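Local coordinates for fiber protein 2 (Fowl adenovirus 1, PDB 2VTW) that probably attaches the virion to its host-cell receptor through this trimeric C-terminal head of the short fibre, which projects from the capsid vertices, at residues I98-E104 against A199-V205; V4-S9 against G89-P95; V22-N26 against N120-Y124; Y71-S77 against L166-Q172. One frame throughout, in Å; residues are numbered along the deposited sequence.

The four contacts of this beta-sandwich head show how chemistry follows place in a fold. Interaction 4 is the buried one, two central strands with one face of aromatic and branched side chains turned into the core. Interaction 2 is also antiparallel strand pairing, but partly buried and beside a subunit interface. Its strand 4-23 runs on to interaction 3, a surface contact about 28 Å away centre to centre, where a turn meets a loop through one tyrosine ring and one hydrogen bond. Interactions 3 and 4 touch through Tyr124 O and Thr73 OG1. Interaction 1, loop against C-terminal tail, relies on polar groups and a salt bridge, and its Phe103 and Met100 pack on Leu93 of interaction 2.

Interaction 1. Residues I98-E104 against A199-V205; sequences ISMTSFE and ARAPVTV
Arg200 and Glu104 form the salt bridge of this contact, NH1 to OE1 at 2.9 Å and almost straight at 175°. The arginine uses its guanidinium edge, in plane, whereas NH1 approaches the carboxylate from well out of the carboxylate plane. NH1 also donates to Thr101 O at 3.0 Å, so two acceptors fix the rotation of the group. The setting is a loop with a short 3-10 turn at Met100-Ser102, against which the C-terminal tail of the head domain is laid in extended form. Its backbone is pinned at one end by Ala199 N to Glu104 O, and farther along by Ser99 N to Val203 O, 2.8 Å. Between them Ser102 OG accepts from Val203 N at 3.0 Å and donates to Ser99 O. Its chi1 of -54° sets the hydroxyl beside its own backbone N, whose N-H is given to that same Ser99 O. Water 1 joins Thr101 O, Glu104 O and Arg200 N. Asn39 on strand 28-40 donates to Ser102 O and Arg200 O, fastening both segments to the sheet. Packing is lighter: Val205 CG1 lies 3.6 Å from Ser99 CA, and Ile98 CD1 reaches Pro202 CB at 4.2 Å.

Interaction 2. Residues V4-S9 against G89-P95; sequences VAAFTS and GQGTLEP
Ala6 and Glu94 face each other as an antiparallel hydrogen-bonded pair, Ala6 N to Glu94 O at 2.9 Å and Glu94 N to Ala6 O at 3.0 Å. Thr8 and Thr92 repeat the pattern, and water 2 links Thr8 OG1 to Thr92 O. Between them sits the non-hydrogen-bonded pair Phe7 and Leu93, where Leu93 CD2 approaches Phe7 CD1 obliquely at 3.7 Å. With CG anti to the backbone N (chi1 175°), the Phe7 ring lies along Gly91, whose N is at the ring edge, 3.7 Å from CE1. Beyond the strand pair, Ser9 OG donates to Gly89 O at 2.7 Å, arriving from above the carbonyl plane; Tyr33 OH bonds to both Ser9 OG and Gly89 N. Met100 packs on Phe7 and Leu93, while Ala6 and Glu94 meet Met41 of the second subunit. A short strand, 92-94, thus pairs with the start of the long strand 4-23, whose other side pairs with strand 28-40: an antiparallel sheet next to the trimer interface of the fibre head.

Interaction 3. Residues V22-N26 against N120-Y124; sequences VSSSN and NIPYY
Tyr123 carries this contact, lying across the turn at Ser23-Asn26. Its CB meets Val22 CG1 at 3.7 Å, while Asn26 OD1 comes to 3.2 Å of the same CB. CG anti to the backbone N (chi1 174°) sends the ring along the turn. Next, CG and CD1 each lie 3.4 Å from Ser23 O, and Val22 O stands at the ring edge near CD1. Farther out one face of the ring is covered by Ser24: its CA sits 3.4 Å from the centroid, only 4° off the normal, a CH-pi contact centred on the ring. CZ and OH, at the tip, touch Ser24 CB. Ser24 is held in place by a type I turn, with Asn26 N bonded to Ser23 O, and by an ST turn in which Ser25 N donates to Ser23 OG. At the root of the side chain, Asn26 OD1 accepts from Tyr123 N at 3.0 Å, nearly along the C=O axis, its amide plane standing 81° to the tyrosine ring. Pro122 CD abuts the same oxygen, and the proline ring also meets Val22. The turn lies between strands 4-23 and 28-40, while the Pro122-Tyr123 loop precedes strand 129-140; Tyr123 further rests on Tyr71 and Thr73 of strand 71-76, which bonds through its backbone to Val22 and Ser24.

Interaction 4. Residues Y71-S77 against L166-Q172; sequences YFTVWVS and LIAFTFQ
Strands 71-76 and 163-173 pair antiparallel in the buried middle of the head domain's beta-sandwich. Six backbone bonds join Phe72 with Phe171, Val74 with Phe169 and Val76 with Ile167; the shortest is Phe171 N to Phe72 O, 2.7 Å. On the face of these residues the Phe72 and Phe171 rings lie almost parallel, planes 8° apart, but so far displaced that little of one ring lies over the other, and Phe171 CB sits over the Phe72 ring instead. With its CG wedged between backbone N and carbonyl carbon (chi1 72°), Phe72 brings its ring across to that neighbour. The other face is mixed. Gln172 lays its amide flat along the Tyr71 ring, with CG 3.8 Å above the centre, and Ala168 CB lies 3.6 Å from the centroid of the Trp75 six-membered ring. Thr170 OG1 donates to Thr73 OG1 at 2.8 Å, and Thr73 OG1 bonds onward to Tyr124 O. Strand 4-23 flanks strand 71-76, strand 147-157 flanks 163-173, and Phe169 and Phe171 pack against strands 43-53 and 185-197.

Interaction 1. Residues I98-E104 against A199-V205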
loop_
_atom_site.group_PDB
_atom_site.type_symbol
_atom_site.label_atom_id
_atom_site.label_comp_id
_atom_site.label_asym_id
_atom_site.label_seq_id
_atom_site.Cartn_x
_atom_site.Cartn_y
_atom_site.Cartn_z
ATOM N N ILE A 98 0.032 -21.053 17.382
ATOM C CA ILE A 98 -0.996 -20.127 16.909
ATOM C C ILE A 98 -1.924 -20.845 15.916
ATOM O O ILE A 98 -1.477 -21.669 15.108
ATOM C CB ILE A 98 -0.358 -18.755 16.381
ATOM C CG1 ILE A 98 -1.251 -17.573 16.749
ATOM C CG2 ILE A 98 -0.068 -18.786 14.899
ATOM C CD1 ILE A 98 -1.347 -17.337 18.220
ATOM N N SER A 99 -3.221 -20.556 16.020
ATOM C CA SER A 99 -4.223 -21.087 15.117
ATOM C C SER A 99 -4.153 -20.428 13.737
ATOM O O SER A 99 -3.935 -19.212 13.634
ATOM C CB SER A 99 -5.631 -20.870 15.697
ATOM O OG SER A 99 -6.643 -21.210 14.744
ATOM N N MET A 100 -4.371 -21.235 12.693
ATOM C CA MET A 100 -4.479 -20.741 11.326
ATOM C C MET A 100 -5.647 -19.772 11.171
ATOM O O MET A 100 -5.670 -18.982 10.220
ATOM C CB MET A 100 -4.651 -21.893 10.340
ATOM C CG MET A 100 -3.346 -22.592 9.970
ATOM S SD MET A 100 -2.167 -21.543 9.074
ATOM C CE MET A 100 -2.998 -21.344 7.521
ATOM N N THR A 101 -6.613 -19.840 12.095
ATOM C CA THR A 101 -7.739 -18.908 12.112
ATOM C C THR A 101 -7.271 -17.475 12.374
ATOM O O THR A 101 -8.021 -16.517 12.165
ATOM C CB THR A 101 -8.840 -19.302 13.144
ATOM O OG1 THR A 101 -8.313 -19.231 14.456
ATOM C CG2 THR A 101 -9.376 -20.698 12.896
ATOM N N SER A 102 -6.031 -17.318 12.812
ATOM C CA SER A 102 -5.461 -15.998 12.981
ATOM C C SER A 102 -5.174 -15.306 11.622
ATOM O O SER A 102 -4.892 -14.095 11.592
ATOM C CB SER A 102 -4.193 -16.082 13.816
ATOM O OG SER A 102 -4.420 -16.752 15.043
ATOM N N PHE A 103 -5.276 -16.047 10.517
ATOM C CA PHE A 103 -4.997 -15.499 9.193
ATOM C C PHE A 103 -6.199 -15.470 8.265
ATOM O O PHE A 103 -6.073 -15.158 7.076
ATOM C CB PHE A 103 -3.779 -16.221 8.600
ATOM C CG PHE A 103 -2.642 -16.187 9.513
ATOM C CD1 PHE A 103 -1.843 -15.044 9.612
ATOM C CD2 PHE A 103 -2.431 -17.226 10.412
ATOM C CE1 PHE A 103 -0.825 -14.982 10.532
ATOM C CE2 PHE A 103 -1.408 -17.154 11.344
ATOM C CZ PHE A 103 -0.606 -16.026 11.409
ATOM N N GLU A 104 -7.373 -15.746 8.832
ATOM C CA GLU A 104 -8.614 -15.617 8.120
ATOM C C GLU A 104 -8.938 -14.134 7.998
ATOM O O GLU A 104 -8.966 -13.425 8.998
ATOM C CB GLU A 104 -9.744 -16.296 8.877
ATOM C CG GLU A 104 -11.067 -16.326 8.128
ATOM C CD GLU A 104 -12.244 -16.811 8.999
ATOM O OE1 GLU A 104 -11.998 -17.362 10.108
ATOM O OE2 GLU A 104 -13.399 -16.655 8.529
ATOM N N ALA A 199 -10.457 -11.408 10.556
ATOM C CA ALA A 199 -11.637 -11.837 11.354
ATOM C C ALA A 199 -11.418 -11.676 12.850
ATOM O O ALA A 199 -12.338 -11.354 13.576
ATOM C CB ALA A 199 -12.002 -13.284 11.036
ATOM N N ARG A 200 -10.199 -11.857 13.325
ATOM C CA ARG A 200 -9.941 -11.750 14.766
ATOM C C ARG A 200 -8.482 -11.437 15.035
ATOM O O ARG A 200 -7.651 -11.652 14.169
ATOM C CB ARG A 200 -10.307 -13.088 15.452
ATOM C CG ARG A 200 -9.567 -14.282 14.872
ATOM C CD ARG A 200 -10.116 -15.588 15.336
ATOM N NE ARG A 200 -11.482 -15.805 14.869
ATOM C CZ ARG A 200 -11.835 -16.183 13.648
ATOM N NH1 ARG A 200 -10.954 -16.443 12.693
ATOM N NH2 ARG A 200 -13.106 -16.352 13.383
ATOM N N ALA A 201 -8.169 -10.957 16.240
ATOM C CA ALA A 201 -6.792 -10.872 16.708
ATOM C C ALA A 201 -6.228 -12.309 16.817
ATOM O O ALA A 201 -6.985 -13.279 16.748
ATOM C CB ALA A 201 -6.702 -10.114 18.054
ATOM N N PRO A 202 -4.901 -12.460 16.889
ATOM C CA PRO A 202 -4.360 -13.835 16.918
ATOM C C PRO A 202 -4.849 -14.696 18.119
ATOM O O PRO A 202 -4.905 -14.196 19.229
ATOM C CB PRO A 202 -2.849 -13.608 17.006
ATOM C CG PRO A 202 -2.662 -12.218 16.376
ATOM C CD PRO A 202 -3.833 -11.454 16.885
ATOM N N VAL A 203 -5.215 -15.954 17.842
ATOM C CA VAL A 203 -5.635 -16.934 18.874
ATOM C C VAL A 203 -4.816 -18.218 18.781
ATOM O O VAL A 203 -4.546 -18.716 17.674
ATOM C CB VAL A 203 -7.118 -17.346 18.736
ATOM C CG1 VAL A 203 -8.002 -16.298 19.327
ATOM C CG2 VAL A 203 -7.476 -17.623 17.270
ATOM N N THR A 204 -4.443 -18.756 19.943
ATOM C CA THR A 204 -3.772 -20.064 20.025
ATOM C C THR A 204 -4.733 -21.211 19.748
ATOM O O THR A 204 -5.952 -21.067 19.898
ATOM C CB THR A 204 -3.183 -20.295 21.390
ATOM O OG1 THR A 204 -4.191 -20.050 22.375
ATOM C CG2 THR A 204 -2.009 -19.372 21.619
ATOM N N VAL A 205 -4.168 -22.346 19.327
ATOM C CA VAL A 205 -4.940 -23.569 19.105
ATOM C C VAL A 205 -5.387 -24.135 20.453
ATOM O O VAL A 205 -4.700 -23.938 21.480
ATOM C CB VAL A 205 -4.128 -24.661 18.361
ATOM C CG1 VAL A 205 -3.775 -24.214 16.940
ATOM C CG2 VAL A 205 -2.862 -25.016 19.153
ATOM O OXT VAL A 205 -6.447 -24.787 20.530
HETATM O O HOH W 1 -8.266 -13.675 11.585
#

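Interaction 2. Residues V4-S9 against G89-P95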
loop_
_atom_site.group_PDB
_atom_site.type_symbol
_atom_site.label_atom_id
_atom_site.label_comp_id
_atom_site.label_asym_id
_atom_site.label_seq_id
_atom_site.Cartn_x
_atom_site.Cartn_y
_atom_site.Cartn_z
ATOM N N VAL A 4 0.537 -10.299 18.016
ATOM C CA VAL A 4 1.158 -10.407 16.687
ATOM C C VAL A 4 1.490 -11.873 16.359
ATOM O O VAL A 4 2.027 -12.584 17.208
ATOM C CB VAL A 4 2.450 -9.554 16.611
ATOM C CG1 VAL A 4 3.017 -9.612 15.190
ATOM C CG2 VAL A 4 2.177 -8.109 17.037
ATOM N N ALA A 5 1.143 -12.326 15.154
ATOM C CA ALA A 5 1.424 -13.680 14.677
ATOM C C ALA A 5 1.815 -13.642 13.192
ATOM O O ALA A 5 1.432 -12.721 12.488
ATOM C CB ALA A 5 0.221 -14.597 14.870
ATOM N N ALA A 6 2.575 -14.653 12.753
ATOM C CA ALA A 6 3.099 -14.799 11.385
ATOM C C ALA A 6 2.810 -16.180 10.817
ATOM O O ALA A 6 2.890 -17.171 11.548
ATOM C CB ALA A 6 4.623 -14.571 11.393
ATOM N N PHE A 7 2.496 -16.250 9.523
ATOM C CA PHE A 7 2.418 -17.504 8.760
ATOM C C PHE A 7 3.291 -17.395 7.477
ATOM O O PHE A 7 3.297 -16.344 6.809
ATOM C CB PHE A 7 0.963 -17.799 8.387
ATOM C CG PHE A 7 0.776 -18.996 7.504
ATOM C CD1 PHE A 7 1.125 -20.279 7.948
ATOM C CD2 PHE A 7 0.205 -18.866 6.237
ATOM C CE1 PHE A 7 0.921 -21.388 7.135
ATOM C CE2 PHE A 7 -0.000 -19.983 5.413
ATOM C CZ PHE A 7 0.352 -21.245 5.874
ATOM N N THR A 8 4.025 -18.465 7.154
ATOM C CA THR A 8 4.877 -18.553 5.963
ATOM C C THR A 8 4.589 -19.858 5.247
ATOM O O THR A 8 4.505 -20.916 5.875
ATOM C CB THR A 8 6.365 -18.521 6.323
ATOM O OG1 THR A 8 6.619 -17.378 7.137
ATOM C CG2 THR A 8 7.259 -18.464 5.066
ATOM N N SER A 9 4.441 -19.790 3.935
ATOM C CA SER A 9 4.224 -20.980 3.129
ATOM C C SER A 9 4.848 -20.789 1.755
ATOM O O SER A 9 5.001 -19.670 1.285
ATOM C CB SER A 9 2.735 -21.240 2.967
ATOM O OG SER A 9 2.487 -22.382 2.165
ATOM N N GLY A 89 0.195 -24.579 0.629
ATOM C CA GLY A 89 0.721 -25.642 1.456
ATOM C C GLY A 89 0.789 -25.278 2.926
ATOM O O GLY A 89 0.721 -24.098 3.308
ATOM N N GLN A 90 0.929 -26.310 3.754
ATOM C CA GLN A 90 1.078 -26.146 5.197
ATOM C C GLN A 90 2.362 -25.408 5.323
ATOM O O GLN A 90 3.229 -25.543 4.464
ATOM C CB GLN A 90 1.202 -27.502 5.913
ATOM C CG GLN A 90 0.003 -28.452 5.714
ATOM C CD GLN A 90 -1.226 -28.051 6.513
ATOM O OE1 GLN A 90 -1.105 -27.506 7.618
ATOM N NE2 GLN A 90 -2.427 -28.325 5.964
ATOM N N GLY A 91 2.531 -24.644 6.384
ATOM C CA GLY A 91 3.685 -23.786 6.441
ATOM C C GLY A 91 4.258 -23.758 7.815
ATOM O O GLY A 91 4.307 -24.773 8.491
ATOM N N THR A 92 4.666 -22.579 8.244
ATOM C CA THR A 92 5.329 -22.397 9.513
ATOM C C THR A 92 4.571 -21.280 10.224
ATOM O O THR A 92 4.331 -20.209 9.632
ATOM C CB THR A 92 6.803 -22.016 9.271
ATOM O OG1 THR A 92 7.398 -22.989 8.399
ATOM C CG2 THR A 92 7.598 -21.919 10.581
ATOM N N LEU A 93 4.166 -21.558 11.465
ATOM C CA LEU A 93 3.395 -20.621 12.279
ATOM C C LEU A 93 4.317 -20.099 13.353
ATOM O O LEU A 93 5.190 -20.828 13.805
ATOM C CB LEU A 93 2.142 -21.307 12.861
ATOM C CG LEU A 93 1.060 -21.555 11.787
ATOM C CD1 LEU A 93 0.175 -22.745 12.080
ATOM C CD2 LEU A 93 0.194 -20.289 11.537
ATOM N N GLU A 94 4.167 -18.821 13.703
ATOM C CA GLU A 94 4.907 -18.180 14.798
ATOM C C GLU A 94 3.973 -17.216 15.549
ATOM O O GLU A 94 3.400 -16.335 14.930
ATOM C CB GLU A 94 6.131 -17.404 14.290
ATOM C CG GLU A 94 6.915 -16.675 15.420
ATOM C CD GLU A 94 8.151 -15.874 14.925
ATOM O OE1 GLU A 94 8.468 -15.957 13.692
ATOM O OE2 GLU A 94 8.805 -15.171 15.773
ATOM N N PRO A 95 3.758 -17.422 16.867
ATOM C CA PRO A 95 4.217 -18.560 17.688
ATOM C C PRO A 95 3.719 -19.879 17.084
ATOM O O PRO A 95 2.726 -19.881 16.367
ATOM C CB PRO A 95 3.570 -18.307 19.060
ATOM C CG PRO A 95 3.101 -16.872 19.052
ATOM C CD PRO A 95 2.928 -16.464 17.631
HETATM O O HOH W 2 6.073 -17.810 9.678
HETATM O O HOH W 3 4.978 -24.674 2.123
#

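Interaction 3. Residues V22-N26 against N120-Y124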
loop_
_atom_site.group_PDB
_atom_site.type_symbol
_atom_site.label_atom_id
_atom_site.label_comp_id
_atom_site.label_asym_id
_atom_site.label_seq_id
_atom_site.Cartn_x
_atom_site.Cartn_y
_atom_site.Cartn_z
ATOM N N VAL A 22 -5.210 -20.383 -12.047
ATOM C CA VAL A 22 -6.077 -20.537 -13.192
ATOM C C VAL A 22 -6.112 -19.273 -14.048
ATOM O O VAL A 22 -6.209 -18.166 -13.511
ATOM C CB VAL A 22 -7.514 -20.899 -12.748
ATOM C CG1 VAL A 22 -8.377 -21.219 -13.953
ATOM C CG2 VAL A 22 -7.488 -22.041 -11.760
ATOM N N SER A 23 -6.047 -19.461 -15.370
ATOM C CA SER A 23 -6.077 -18.379 -16.343
ATOM C C SER A 23 -7.508 -17.922 -16.588
ATOM O O SER A 23 -8.454 -18.675 -16.342
ATOM C CB SER A 23 -5.466 -18.842 -17.674
ATOM O OG SER A 23 -6.477 -19.282 -18.592
ATOM N N SER A 24 -7.671 -16.718 -17.125
ATOM C CA SER A 24 -9.006 -16.175 -17.399
ATOM C C SER A 24 -9.810 -16.974 -18.429
ATOM O O SER A 24 -11.011 -16.721 -18.614
ATOM C CB SER A 24 -8.932 -14.706 -17.828
ATOM O OG SER A 24 -8.090 -14.533 -18.949
ATOM N N SER A 25 -9.150 -17.924 -19.098
ATOM C CA SER A 25 -9.823 -18.831 -20.060
ATOM C C SER A 25 -10.152 -20.204 -19.458
ATOM O O SER A 25 -10.534 -21.124 -20.177
ATOM C CB SER A 25 -8.985 -18.980 -21.333
ATOM O OG SER A 25 -9.183 -17.843 -22.154
ATOM N N ASN A 26 -10.009 -20.301 -18.137
ATOM C CA ASN A 26 -10.357 -21.478 -17.332
ATOM C C ASN A 26 -9.388 -22.645 -17.446
ATOM O O ASN A 26 -9.716 -23.778 -17.086
ATOM C CB ASN A 26 -11.812 -21.894 -17.562
ATOM C CG ASN A 26 -12.780 -20.983 -16.828
ATOM O OD1 ASN A 26 -12.797 -20.957 -15.595
ATOM N ND2 ASN A 26 -13.570 -20.218 -17.574
ATOM N N ASN A 120 -17.891 -25.903 -10.846
ATOM C CA ASN A 120 -16.642 -26.226 -11.573
ATOM C C ASN A 120 -16.316 -25.304 -12.789
ATOM O O ASN A 120 -16.043 -25.778 -13.911
ATOM C CB ASN A 120 -16.626 -27.722 -11.957
ATOM C CG ASN A 120 -16.424 -28.653 -10.729
ATOM O OD1 ASN A 120 -17.398 -29.147 -10.124
ATOM N ND2 ASN A 120 -15.154 -28.889 -10.361
ATOM N N ILE A 121 -16.393 -23.993 -12.548
ATOM C CA ILE A 121 -15.731 -22.965 -13.352
ATOM C C ILE A 121 -14.555 -22.590 -12.449
ATOM O O ILE A 121 -14.755 -22.007 -11.388
ATOM C CB ILE A 121 -16.666 -21.754 -13.608
ATOM C CG1 ILE A 121 -18.024 -22.220 -14.166
ATOM C CG2 ILE A 121 -16.031 -20.723 -14.562
ATOM C CD1 ILE A 121 -19.106 -21.126 -14.177
ATOM N N PRO A 122 -13.327 -23.010 -12.802
ATOM C CA PRO A 122 -12.245 -22.833 -11.837
ATOM C C PRO A 122 -11.623 -21.419 -11.786
ATOM O O PRO A 122 -10.862 -21.148 -10.868
ATOM C CB PRO A 122 -11.203 -23.855 -12.298
ATOM C CG PRO A 122 -11.396 -23.929 -13.750
ATOM C CD PRO A 122 -12.851 -23.659 -14.035
ATOM N N TYR A 123 -11.930 -20.558 -12.760
ATOM C CA TYR A 123 -11.450 -19.169 -12.740
ATOM C C TYR A 123 -12.452 -18.178 -12.117
ATOM O O TYR A 123 -13.610 -18.049 -12.558
ATOM C CB TYR A 123 -11.080 -18.684 -14.144
ATOM C CG TYR A 123 -10.706 -17.219 -14.222
ATOM C CD1 TYR A 123 -9.473 -16.770 -13.762
ATOM C CD2 TYR A 123 -11.581 -16.290 -14.778
ATOM C CE1 TYR A 123 -9.107 -15.410 -13.860
ATOM C CE2 TYR A 123 -11.236 -14.925 -14.872
ATOM C CZ TYR A 123 -9.998 -14.503 -14.404
ATOM O OH TYR A 123 -9.673 -13.177 -14.502
ATOM N N TYR A 124 -11.971 -17.469 -11.098
ATOM C CA TYR A 124 -12.689 -16.336 -10.540
ATOM C C TYR A 124 -11.870 -15.042 -10.770
ATOM O O TYR A 124 -10.692 -14.990 -10.413
ATOM C CB TYR A 124 -12.907 -16.568 -9.048
ATOM C CG TYR A 124 -13.678 -15.451 -8.373
ATOM C CD1 TYR A 124 -15.066 -15.401 -8.444
ATOM C CD2 TYR A 124 -13.024 -14.450 -7.663
ATOM C CE1 TYR A 124 -15.777 -14.393 -7.840
ATOM C CE2 TYR A 124 -13.744 -13.430 -7.050
ATOM C CZ TYR A 124 -15.111 -13.412 -7.152
ATOM O OH TYR A 124 -15.846 -12.430 -6.557
#

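Interaction 4. Residues Y71-S77 against L166-Q172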
loop_
_atom_site.group_PDB
_atom_site.type_symbol
_atom_site.label_atom_id
_atom_site.label_comp_id
_atom_site.label_asym_id
_atom_site.label_seq_id
_atom_site.Cartn_x
_atom_site.Cartn_y
_atom_site.Cartn_z
ATOM N N TYR A 71 -5.108 -12.596 -17.859
ATOM C CA TYR A 71 -5.338 -12.593 -16.396
ATOM C C TYR A 71 -5.162 -13.967 -15.801
ATOM O O TYR A 71 -5.390 -14.963 -16.460
ATOM C CB TYR A 71 -6.735 -12.106 -16.037
ATOM C CG TYR A 71 -7.070 -10.676 -16.371
ATOM C CD1 TYR A 71 -6.246 -9.874 -17.182
ATOM C CD2 TYR A 71 -8.244 -10.129 -15.919
ATOM C CE1 TYR A 71 -6.599 -8.568 -17.481
ATOM C CE2 TYR A 71 -8.607 -8.848 -16.239
ATOM C CZ TYR A 71 -7.781 -8.069 -16.996
ATOM O OH TYR A 71 -8.176 -6.789 -17.278
ATOM N N PHE A 72 -4.735 -14.016 -14.547
ATOM C CA PHE A 72 -4.780 -15.251 -13.784
ATOM C C PHE A 72 -4.945 -14.988 -12.296
ATOM O O PHE A 72 -4.512 -13.935 -11.786
ATOM C CB PHE A 72 -3.572 -16.144 -14.075
ATOM C CG PHE A 72 -2.265 -15.659 -13.518
ATOM C CD1 PHE A 72 -1.892 -15.965 -12.225
ATOM C CD2 PHE A 72 -1.370 -14.958 -14.325
ATOM C CE1 PHE A 72 -0.690 -15.551 -11.715
ATOM C CE2 PHE A 72 -0.150 -14.538 -13.828
ATOM C CZ PHE A 72 0.199 -14.841 -12.527
ATOM N N THR A 73 -5.560 -15.946 -11.600
ATOM C CA THR A 73 -5.940 -15.763 -10.195
ATOM C C THR A 73 -5.205 -16.737 -9.304
ATOM O O THR A 73 -5.043 -17.924 -9.640
ATOM C CB THR A 73 -7.459 -15.913 -10.010
ATOM O OG1 THR A 73 -8.126 -14.958 -10.836
ATOM C CG2 THR A 73 -7.893 -15.744 -8.539
ATOM N N VAL A 74 -4.748 -16.216 -8.177
ATOM C CA VAL A 74 -4.204 -16.990 -7.082
ATOM C C VAL A 74 -5.093 -16.727 -5.834
ATOM O O VAL A 74 -5.421 -15.576 -5.512
ATOM C CB VAL A 74 -2.737 -16.597 -6.794
ATOM C CG1 VAL A 74 -2.195 -17.311 -5.523
ATOM C CG2 VAL A 74 -1.879 -16.939 -7.995
ATOM N N TRP A 75 -5.514 -17.809 -5.177
ATOM C CA TRP A 75 -6.287 -17.754 -3.937
ATOM C C TRP A 75 -5.389 -17.940 -2.738
ATOM O O TRP A 75 -4.695 -18.942 -2.648
ATOM C CB TRP A 75 -7.363 -18.855 -3.941
ATOM C CG TRP A 75 -8.501 -18.510 -4.806
ATOM C CD1 TRP A 75 -8.699 -18.900 -6.084
ATOM C CD2 TRP A 75 -9.611 -17.666 -4.460
ATOM N NE1 TRP A 75 -9.862 -18.352 -6.565
ATOM C CE2 TRP A 75 -10.436 -17.583 -5.585
ATOM C CE3 TRP A 75 -9.962 -16.947 -3.318
ATOM C CZ2 TRP A 75 -11.611 -16.840 -5.590
ATOM C CZ3 TRP A 75 -11.119 -16.215 -3.324
ATOM C CH2 TRP A 75 -11.936 -16.169 -4.440
ATOM N N VAL A 76 -5.362 -16.975 -1.822
ATOM C CA VAL A 76 -4.693 -17.194 -0.527
ATOM C C VAL A 76 -5.750 -17.615 0.492
ATOM O O VAL A 76 -6.802 -16.947 0.635
ATOM C CB VAL A 76 -3.910 -15.974 -0.023
ATOM C CG1 VAL A 76 -3.431 -16.176 1.405
ATOM C CG2 VAL A 76 -2.730 -15.717 -0.945
ATOM N N SER A 77 -5.458 -18.718 1.189
ATOM C CA SER A 77 -6.420 -19.380 2.075
ATOM C C SER A 77 -5.779 -19.632 3.400
ATOM O O SER A 77 -4.581 -19.871 3.458
ATOM C CB SER A 77 -6.904 -20.693 1.462
ATOM O OG SER A 77 -7.840 -21.351 2.307
ATOM N N LEU A 166 -11.759 -15.999 1.729
ATOM C CA LEU A 166 -10.388 -16.071 1.227
ATOM C C LEU A 166 -10.031 -14.758 0.502
ATOM O O LEU A 166 -10.925 -13.968 0.204
ATOM C CB LEU A 166 -10.245 -17.233 0.239
ATOM C CG LEU A 166 -10.062 -18.669 0.812
ATOM C CD1 LEU A 166 -11.297 -19.131 1.602
ATOM C CD2 LEU A 166 -9.723 -19.622 -0.340
ATOM N N ILE A 167 -8.741 -14.570 0.197
ATOM C CA ILE A 167 -8.273 -13.450 -0.636
ATOM C C ILE A 167 -7.966 -13.897 -2.079
ATOM O O ILE A 167 -7.096 -14.712 -2.285
ATOM C CB ILE A 167 -6.988 -12.750 -0.038
ATOM C CG1 ILE A 167 -7.098 -12.580 1.482
ATOM C CG2 ILE A 167 -6.741 -11.384 -0.784
ATOM C CD1 ILE A 167 -5.799 -12.303 2.211
ATOM N N ALA A 168 -8.679 -13.345 -3.055
ATOM C CA ALA A 168 -8.388 -13.554 -4.467
ATOM C C ALA A 168 -7.424 -12.460 -4.963
ATOM O O ALA A 168 -7.669 -11.264 -4.737
ATOM C CB ALA A 168 -9.663 -13.543 -5.295
ATOM N N PHE A 169 -6.326 -12.890 -5.586
ATOM C CA PHE A 169 -5.359 -12.011 -6.255
ATOM C C PHE A 169 -5.455 -12.298 -7.732
ATOM O O PHE A 169 -5.124 -13.400 -8.148
ATOM C CB PHE A 169 -3.934 -12.322 -5.830
ATOM C CG PHE A 169 -3.594 -11.934 -4.422
ATOM C CD1 PHE A 169 -2.774 -10.859 -4.167
ATOM C CD2 PHE A 169 -4.038 -12.690 -3.353
ATOM C CE1 PHE A 169 -2.431 -10.512 -2.882
ATOM C CE2 PHE A 169 -3.699 -12.340 -2.035
ATOM C CZ PHE A 169 -2.910 -11.258 -1.795
ATOM N N THR A 170 -5.926 -11.347 -8.532
ATOM C CA THR A 170 -5.948 -11.538 -9.983
ATOM C C THR A 170 -4.870 -10.675 -10.629
ATOM O O THR A 170 -4.884 -9.436 -10.516
ATOM C CB THR A 170 -7.329 -11.336 -10.619
ATOM O OG1 THR A 170 -8.284 -12.250 -10.045
ATOM C CG2 THR A 170 -7.276 -11.586 -12.124
ATOM N N PHE A 171 -3.936 -11.360 -11.285
ATOM C CA PHE A 171 -2.791 -10.752 -11.957
ATOM C C PHE A 171 -3.193 -10.420 -13.369
ATOM O O PHE A 171 -3.569 -11.305 -14.125
ATOM C CB PHE A 171 -1.608 -11.709 -11.930
ATOM C CG PHE A 171 -1.107 -11.992 -10.540
ATOM C CD1 PHE A 171 0.051 -11.405 -10.078
ATOM C CD2 PHE A 171 -1.800 -12.843 -9.685
ATOM C CE1 PHE A 171 0.516 -11.638 -8.787
ATOM C CE2 PHE A 171 -1.345 -13.090 -8.383
ATOM C CZ PHE A 171 -0.192 -12.504 -7.935
ATOM N N GLN A 172 -3.122 -9.142 -13.720
ATOM C CA GLN A 172 -3.610 -8.660 -14.988
ATOM C C GLN A 172 -2.428 -8.188 -15.848
ATOM O O GLN A 172 -1.937 -7.053 -15.685
ATOM C CB GLN A 172 -4.617 -7.547 -14.749
ATOM C CG GLN A 172 -5.649 -7.919 -13.654
ATOM C CD GLN A 172 -6.746 -6.907 -13.471
ATOM O OE1 GLN A 172 -7.825 -7.235 -12.963
ATOM N NE2 GLN A 172 -6.503 -5.665 -13.901
#